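Local coordinates for piwi domain-containing protein (Vanderwaltozyma polyspora, PDB 5THE), which is a budding yeast Argonaute, here its C-terminal lobe, that binds RNA and probably uses a guide strand to select target RNAs for cleavage, at residues I172-L177 and K204-L209; A198-L203 and N215-W220. All blocks are in the same frame, centred on the assembly; numbering follows the deposited sequence.

Contact 1 (I172-L177 and K204-L209). With nucleotides of chain B.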
loop_
_atom_site.group_PDB
_atom_site.type_symbol
_atom_site.label_atom_id
_atom_site.label_comp_id
_atom_site.label_asym_id
_atom_site.label_seq_id
_atom_site.Cartn_x
_atom_site.Cartn_y
_atom_site.Cartn_z
ATOM N N ILE A 172 -23.229 -2.199 20.675
ATOM C CA ILE A 172 -24.221 -1.182 21.010
ATOM C C ILE A 172 -23.549 -0.014 21.716
ATOM O O ILE A 172 -23.789 1.153 21.386
ATOM C CB ILE A 172 -25.359 -1.793 21.851
ATOM C CG1 ILE A 172 -26.219 -2.702 20.978
ATOM C CG2 ILE A 172 -26.210 -0.701 22.474
ATOM C CD1 ILE A 172 -27.297 -3.427 21.752
ATOM N N SER A 173 -22.672 -0.314 22.678
ATOM C CA SER A 173 -21.955 0.747 23.379
ATOM C C SER A 173 -21.075 1.537 22.427
ATOM O O SER A 173 -21.031 2.770 22.492
ATOM C CB SER A 173 -21.098 0.169 24.505
ATOM O OG SER A 173 -21.875 -0.606 25.390
ATOM N N LEU A 174 -20.346 0.840 21.549
ATOM C CA LEU A 174 -19.433 1.521 20.639
ATOM C C LEU A 174 -20.202 2.376 19.639
ATOM O O LEU A 174 -19.814 3.514 19.361
ATOM C CB LEU A 174 -18.551 0.499 19.913
ATOM C CG LEU A 174 -17.554 1.104 18.914
ATOM C CD1 LEU A 174 -16.495 1.926 19.648
ATOM C CD2 LEU A 174 -16.911 0.034 18.022
ATOM N N LEU A 175 -21.298 1.841 19.098
ATOM C CA LEU A 175 -22.156 2.616 18.209
ATOM C C LEU A 175 -22.590 3.913 18.862
ATOM O O LEU A 175 -22.585 4.972 18.225
ATOM C CB LEU A 175 -23.383 1.799 17.816
ATOM C CG LEU A 175 -23.123 0.663 16.834
ATOM C CD1 LEU A 175 -24.411 -0.087 16.550
ATOM C CD2 LEU A 175 -22.510 1.205 15.557
ATOM N N ASN A 176 -22.971 3.847 20.136
ATOM C CA ASN A 176 -23.334 5.061 20.850
ATOM C C ASN A 176 -22.131 5.981 21.000
ATOM O O ASN A 176 -22.249 7.206 20.863
ATOM C CB ASN A 176 -23.914 4.711 22.218
ATOM C CG ASN A 176 -24.397 5.931 22.959
ATOM O OD1 ASN A 176 -25.426 6.509 22.608
ATOM N ND2 ASN A 176 -23.650 6.346 23.976
ATOM N N LEU A 177 -20.962 5.402 21.277
ATOM C CA LEU A 177 -19.746 6.191 21.411
ATOM C C LEU A 177 -19.408 6.911 20.108
ATOM O O LEU A 177 -19.027 8.087 20.121
ATOM C CB LEU A 177 -18.604 5.275 21.849
ATOM C CG LEU A 177 -17.281 5.877 22.313
ATOM C CD1 LEU A 177 -16.516 4.848 23.137
ATOM C CD2 LEU A 177 -16.426 6.358 21.132
ATOM N N LYS A 204 -13.509 -2.583 12.142
ATOM C CA LYS A 204 -13.294 -1.816 10.923
ATOM C C LYS A 204 -14.597 -1.621 10.162
ATOM O O LYS A 204 -14.848 -0.540 9.616
ATOM C CB LYS A 204 -12.239 -2.508 10.061
ATOM C CG LYS A 204 -10.858 -2.541 10.729
ATOM C CD LYS A 204 -10.352 -1.122 11.035
ATOM C CE LYS A 204 -8.872 -1.137 11.406
ATOM N NZ LYS A 204 -8.333 0.243 11.696
ATOM N N TYR A 205 -15.446 -2.647 10.139
ATOM C CA TYR A 205 -16.743 -2.526 9.490
ATOM C C TYR A 205 -17.549 -1.382 10.085
ATOM O O TYR A 205 -18.131 -0.573 9.360
ATOM C CB TYR A 205 -17.496 -3.839 9.630
ATOM C CG TYR A 205 -18.896 -3.827 9.083
ATOM C CD1 TYR A 205 -19.121 -3.970 7.724
ATOM C CD2 TYR A 205 -19.995 -3.714 9.927
ATOM C CE1 TYR A 205 -20.401 -3.990 7.212
ATOM C CE2 TYR A 205 -21.284 -3.727 9.425
ATOM C CZ TYR A 205 -21.476 -3.865 8.062
ATOM O OH TYR A 205 -22.743 -3.884 7.532
ATOM N N ILE A 206 -17.587 -1.299 11.411
ATOM C CA ILE A 206 -18.314 -0.224 12.067
ATOM C C ILE A 206 -17.603 1.103 11.866
ATOM O O ILE A 206 -18.215 2.104 11.476
ATOM C CB ILE A 206 -18.479 -0.543 13.557
ATOM C CG1 ILE A 206 -19.424 -1.736 13.742
ATOM C CG2 ILE A 206 -18.972 0.665 14.305
ATOM C CD1 ILE A 206 -19.291 -2.372 15.128
ATOM N N THR A 207 -16.299 1.133 12.136
ATOM C CA THR A 207 -15.628 2.417 12.273
ATOM C C THR A 207 -15.215 2.992 10.922
ATOM O O THR A 207 -15.395 4.193 10.689
ATOM C CB THR A 207 -14.432 2.269 13.205
ATOM O OG1 THR A 207 -14.850 1.524 14.359
ATOM C CG2 THR A 207 -13.939 3.637 13.650
ATOM N N ASP A 208 -14.657 2.166 10.026
ATOM C CA ASP A 208 -14.369 2.646 8.673
ATOM C C ASP A 208 -15.655 2.790 7.875
ATOM O O ASP A 208 -15.989 3.870 7.376
ATOM C CB ASP A 208 -13.439 1.693 7.910
ATOM C CG ASP A 208 -12.053 1.546 8.514
ATOM O OD1 ASP A 208 -11.627 2.363 9.371
ATOM O OD2 ASP A 208 -11.376 0.579 8.089
ATOM N N LEU A 209 -16.390 1.689 7.731
ATOM C CA LEU A 209 -17.419 1.641 6.703
ATOM C C LEU A 209 -18.693 2.366 7.141
ATOM O O LEU A 209 -19.240 3.176 6.387
ATOM C CB LEU A 209 -17.686 0.180 6.325
ATOM C CG LEU A 209 -18.722 -0.089 5.236
ATOM C CD1 LEU A 209 -18.348 -1.346 4.515
ATOM C CD2 LEU A 209 -20.120 -0.212 5.849
ATOM O OP3 U B 1 -5.228 -1.772 10.708
ATOM P P U B 1 -4.801 -1.225 12.010
ATOM O OP1 U B 1 -5.880 -0.375 12.570
ATOM O OP2 U B 1 -3.463 -0.626 11.873
ATOM O "O5'" U B 1 -4.684 -2.437 13.014
ATOM C "C5'" U B 1 -3.527 -3.261 13.053
ATOM C "C4'" U B 1 -3.487 -3.991 14.361
ATOM O "O4'" U B 1 -4.642 -4.877 14.456
ATOM C "C3'" U B 1 -2.254 -4.848 14.602
ATOM O "O3'" U B 1 -1.844 -4.691 15.961
ATOM C "C2'" U B 1 -2.756 -6.272 14.352
ATOM O "O2'" U B 1 -2.054 -7.276 15.052
ATOM C "C1'" U B 1 -4.214 -6.182 14.805
ATOM N N1 U B 1 -5.095 -7.160 14.135
ATOM C C2 U B 1 -5.806 -8.033 14.920
ATOM O O2 U B 1 -5.745 -7.992 16.130
ATOM N N3 U B 1 -6.598 -8.939 14.250
ATOM C C4 U B 1 -6.740 -9.043 12.878
ATOM O O4 U B 1 -7.497 -9.898 12.409
ATOM C C5 U B 1 -5.959 -8.112 12.123
ATOM C C6 U B 1 -5.178 -7.232 12.763
#

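Contact 2 (A198-L203 and N215-W220). With nucleotides of chain B.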
loop_
_atom_site.group_PDB
_atom_site.type_symbol
_atom_site.label_atom_id
_atom_site.label_comp_id
_atom_site.label_asym_id
_atom_site.label_seq_id
_atom_site.Cartn_x
_atom_site.Cartn_y
_atom_site.Cartn_z
ATOM N N ALA A 198 -12.643 -11.831 13.881
ATOM C CA ALA A 198 -14.060 -11.490 13.963
ATOM C C ALA A 198 -14.249 -10.154 14.660
ATOM O O ALA A 198 -15.103 -9.352 14.262
ATOM C CB ALA A 198 -14.843 -12.583 14.693
ATOM N N VAL A 199 -13.464 -9.904 15.711
ATOM C CA VAL A 199 -13.553 -8.629 16.407
ATOM C C VAL A 199 -12.938 -7.519 15.562
ATOM O O VAL A 199 -13.529 -6.445 15.407
ATOM C CB VAL A 199 -12.891 -8.720 17.788
ATOM C CG1 VAL A 199 -12.560 -7.342 18.282
ATOM C CG2 VAL A 199 -13.844 -9.402 18.790
ATOM N N TYR A 200 -11.757 -7.773 14.976
ATOM C CA TYR A 200 -11.103 -6.750 14.159
ATOM C C TYR A 200 -11.949 -6.383 12.943
ATOM O O TYR A 200 -12.093 -5.200 12.609
ATOM C CB TYR A 200 -9.724 -7.239 13.722
ATOM C CG TYR A 200 -8.987 -6.312 12.796
ATOM C CD1 TYR A 200 -9.109 -6.431 11.414
ATOM C CD2 TYR A 200 -8.133 -5.327 13.300
ATOM C CE1 TYR A 200 -8.411 -5.582 10.560
ATOM C CE2 TYR A 200 -7.439 -4.484 12.457
ATOM C CZ TYR A 200 -7.570 -4.612 11.093
ATOM O OH TYR A 200 -6.868 -3.758 10.255
ATOM N N ASP A 201 -12.487 -7.393 12.245
ATOM C CA ASP A 201 -13.304 -7.141 11.059
ATOM C C ASP A 201 -14.485 -6.254 11.397
ATOM O O ASP A 201 -14.781 -5.288 10.685
ATOM C CB ASP A 201 -13.812 -8.457 10.461
ATOM C CG ASP A 201 -12.715 -9.272 9.813
ATOM O OD1 ASP A 201 -11.587 -8.763 9.681
ATOM O OD2 ASP A 201 -12.994 -10.421 9.416
ATOM N N ARG A 202 -15.171 -6.576 12.495
ATOM C CA ARG A 202 -16.336 -5.808 12.897
ATOM C C ARG A 202 -15.953 -4.398 13.331
ATOM O O ARG A 202 -16.681 -3.440 13.047
ATOM C CB ARG A 202 -17.068 -6.544 14.017
ATOM C CG ARG A 202 -18.434 -5.980 14.311
ATOM C CD ARG A 202 -19.404 -6.381 13.227
ATOM N NE ARG A 202 -20.744 -5.873 13.476
ATOM C CZ ARG A 202 -21.789 -6.105 12.686
ATOM N NH1 ARG A 202 -21.655 -6.858 11.602
ATOM N NH2 ARG A 202 -22.968 -5.588 12.981
ATOM N N LEU A 203 -14.827 -4.249 14.032
ATOM C CA LEU A 203 -14.365 -2.908 14.400
ATOM C C LEU A 203 -14.150 -2.035 13.172
ATOM O O LEU A 203 -14.553 -0.866 13.154
ATOM C CB LEU A 203 -13.071 -2.990 15.199
ATOM C CG LEU A 203 -13.209 -3.312 16.682
ATOM C CD1 LEU A 203 -11.840 -3.419 17.295
ATOM C CD2 LEU A 203 -14.046 -2.248 17.397
ATOM N N ASN A 215 -9.254 5.609 12.700
ATOM C CA ASN A 215 -8.960 4.732 13.820
ATOM C C ASN A 215 -7.794 3.829 13.460
ATOM O O ASN A 215 -7.601 3.479 12.295
ATOM C CB ASN A 215 -10.182 3.871 14.202
ATOM C CG ASN A 215 -10.509 2.820 13.145
ATOM O OD1 ASN A 215 -10.214 1.631 13.319
ATOM N ND2 ASN A 215 -11.101 3.258 12.030
ATOM N N SER A 216 -7.047 3.428 14.483
ATOM C CA SER A 216 -6.063 2.367 14.376
ATOM C C SER A 216 -6.278 1.384 15.518
ATOM O O SER A 216 -6.745 1.751 16.602
ATOM C CB SER A 216 -4.613 2.905 14.432
ATOM O OG SER A 216 -4.379 3.879 13.429
ATOM N N CYS A 217 -5.927 0.136 15.266
ATOM C CA CYS A 217 -5.918 -0.884 16.295
ATOM C C CYS A 217 -4.502 -1.177 16.753
ATOM O O CYS A 217 -3.535 -1.079 15.998
ATOM C CB CYS A 217 -6.546 -2.183 15.801
ATOM S SG CYS A 217 -8.259 -1.976 15.424
ATOM N N VAL A 218 -4.413 -1.632 17.985
ATOM C CA VAL A 218 -3.140 -1.957 18.592
ATOM C C VAL A 218 -3.409 -3.140 19.518
ATOM O O VAL A 218 -4.430 -3.157 20.211
ATOM C CB VAL A 218 -2.634 -0.670 19.283
ATOM C CG1 VAL A 218 -2.883 -0.628 20.772
ATOM C CG2 VAL A 218 -1.268 -0.274 18.833
ATOM N N VAL A 219 -2.577 -4.185 19.447
ATOM C CA VAL A 219 -2.702 -5.301 20.383
ATOM C C VAL A 219 -2.058 -4.882 21.696
ATOM O O VAL A 219 -0.901 -4.436 21.721
ATOM C CB VAL A 219 -2.060 -6.588 19.819
ATOM C CG1 VAL A 219 -2.124 -7.737 20.838
ATOM C CG2 VAL A 219 -2.759 -7.008 18.541
ATOM N N TRP A 220 -2.824 -5.003 22.780
ATOM C CA TRP A 220 -2.408 -4.490 24.081
ATOM C C TRP A 220 -1.086 -5.093 24.547
ATOM O O TRP A 220 -0.235 -4.380 25.090
ATOM C CB TRP A 220 -3.508 -4.767 25.110
ATOM C CG TRP A 220 -3.191 -4.358 26.528
ATOM C CD1 TRP A 220 -3.370 -5.118 27.648
ATOM C CD2 TRP A 220 -2.635 -3.107 26.980
ATOM N NE1 TRP A 220 -2.983 -4.422 28.764
ATOM C CE2 TRP A 220 -2.528 -3.185 28.386
ATOM C CE3 TRP A 220 -2.230 -1.932 26.340
ATOM C CZ2 TRP A 220 -2.029 -2.134 29.163
ATOM C CZ3 TRP A 220 -1.721 -0.886 27.117
ATOM C CH2 TRP A 220 -1.634 -0.997 28.515
ATOM O OP3 U B 1 -5.228 -1.772 10.708
ATOM P P U B 1 -4.801 -1.225 12.010
ATOM O OP1 U B 1 -5.880 -0.375 12.570
ATOM O OP2 U B 1 -3.463 -0.626 11.873
ATOM O "O5'" U B 1 -4.684 -2.437 13.014
ATOM C "C5'" U B 1 -3.527 -3.261 13.053
ATOM C "C4'" U B 1 -3.487 -3.991 14.361
ATOM O "O4'" U B 1 -4.642 -4.877 14.456
ATOM C "C3'" U B 1 -2.254 -4.848 14.602
ATOM O "O3'" U B 1 -1.844 -4.691 15.961
ATOM C "C2'" U B 1 -2.756 -6.272 14.352
ATOM O "O2'" U B 1 -2.054 -7.276 15.052
ATOM C "C1'" U B 1 -4.214 -6.182 14.805
ATOM N N1 U B 1 -5.095 -7.160 14.135
ATOM C C2 U B 1 -5.806 -8.033 14.920
ATOM O O2 U B 1 -5.745 -7.992 16.130
ATOM N N3 U B 1 -6.598 -8.939 14.250
ATOM C C4 U B 1 -6.740 -9.043 12.878
ATOM O O4 U B 1 -7.497 -9.898 12.409
ATOM C C5 U B 1 -5.959 -8.112 12.123
ATOM C C6 U B 1 -5.178 -7.232 12.763
ATOM P P A B 2 -0.299 -4.873 16.361
ATOM O OP1 A B 2 0.058 -6.276 16.031
ATOM O OP2 A B 2 -0.138 -4.341 17.751
ATOM O "O5'" A B 2 0.484 -3.919 15.358
ATOM C "C5'" A B 2 0.093 -2.555 15.179
ATOM C "C4'" A B 2 1.209 -1.750 14.577
ATOM O "O4'" A B 2 2.282 -1.634 15.536
ATOM C "C3'" A B 2 1.884 -2.362 13.364
ATOM O "O3'" A B 2 1.163 -2.147 12.186
ATOM C "C2'" A B 2 3.251 -1.694 13.377
ATOM O "O2'" A B 2 3.141 -0.345 12.943
ATOM C "C1'" A B 2 3.533 -1.675 14.872
ATOM N N9 A B 2 4.223 -2.889 15.350
ATOM C C8 A B 2 3.637 -4.069 15.738
ATOM N N7 A B 2 4.477 -4.967 16.168
ATOM C C5 A B 2 5.703 -4.315 16.082
ATOM C C6 A B 2 6.991 -4.741 16.394
ATOM N N6 A B 2 7.216 -5.964 16.876
ATOM N N1 A B 2 8.013 -3.868 16.185
ATOM C C2 A B 2 7.719 -2.650 15.696
ATOM N N3 A B 2 6.529 -2.129 15.357
ATOM C C4 A B 2 5.568 -3.034 15.575
#

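Contact 1 (I172-L177 and K204-L209)
Ile206 meets Leu175 at about a right angle, and the nearest atoms are two methyl branches, Leu175 CD2 and Ile206 CG2, 3.8 Å apart. The CB of Leu175 does not aim at the facing helix; its first torsion (chi1 -73°) lays CG beside the backbone N, and the branch at CD2 then brings the end of the chain closer. Ile206 does point across, with CG2 anti to its backbone N, and this one methyl serves two leucines, because Leu174 CD2 lies 4.3 Å from Ile206 CG2. The contact is therefore apolar and narrow, burying 141 Å² in all. The two segments run almost parallel, with axes 11.1 Å apart at an angle of 11°; they belong to helices 169-179 and 197-210, the second of which covers a parallel sheet in the MID portion of the Argonaute lobe. Leu174 CD2 also comes within 4.5 Å of Thr207 OG1, but that hydroxyl is engaged by Tyr189 OH and Leu203 O. Across 205-209 the helix widens into a pi-type turn, where Leu209 N makes weak bonds to both Lys204 O and Tyr205 O. Lys204, on the same helix, takes no part in the leucine packing: bent at chi2 and extended beyond, it carries NZ to 2.7 Å from OP1 of U1 of chain B, the 5'-terminal phosphate of the RNA.

Contact 2 (A198-L203 and N215-W220)
Tyr200 and Leu203 of the helix pack on Cys217 of the strand in a small, buried sulfur-aromatic and apolar contact within the beta-alpha-beta unit formed by strand 185-191, helix 197-210 and strand 215-219. This is the Rossmann-like part of the MID domain, where Argonautes hold the 5' end of a guide strand. The sulfur lies 4.0 Å from Tyr200 CD2, yet Cys217 SG is 4.9 Å from the centroid of the Tyr200 ring and approaches it obliquely. Leu203 CD1 adds a second apolar neighbour, 4.3 Å from Cys217 SG. With CG anti to the backbone N (chi1 176°), the Tyr200 ring reaches past the cysteine into the nucleotide pocket. There the base of U1 of chain B covers one face, its C5 3.5 Å above the Tyr200 ring plane and over the ring centre; the two planes are parallel to within a few degrees, an offset stack. At the ring's edge, in its plane, Tyr200 OH donates to OP3 of U1 at 2.6 Å. The strand contributes backbone donors: Cys217 N binds OP1 of U1 at 2.7 Å (156° at the hydrogen), and Val219 N binds OP2 of A2 of chain B at 3.0 Å (165°). Ser216 and Val218 make backbone bonds to strand 185-191, so from Ser216 to Val219 successive residues serve the sheet and the RNA in turn. One tyrosine thus stacks on the base and hydrogen-bonds the phosphate, while main-chain N-H groups of Cys217 and Val219 grip phosphate oxygens of consecutive nucleotides. The bond to OP3, an oxygen that a terminal phosphate has and an internal one lacks, is consistent with recognition of a 5'-monophosphate end.

Helix 197-210 serves both contacts: in contact 1 it packs on helix 169-179, in contact 2 on strand 215-219, and the two centres lie 11 Å apart. Leu174 CD2 of contact 1 touches Leu203 CD2 of contact 2 at 3.7 Å, which makes the apolar packing continuous. A polar bridge runs beside it. Asn215 OD1 is 2.8 Å from Lys204 NZ, and Asn215 ND2 is 2.9 Å from Asp208 OD1, both probable hydrogen bonds. The asparagine probably helps to position the lysine, whose NZ shares OP1 of U1 of chain B with Cys217 N. Asp208 also forms a salt bridge to Arg501 of helix 490-515.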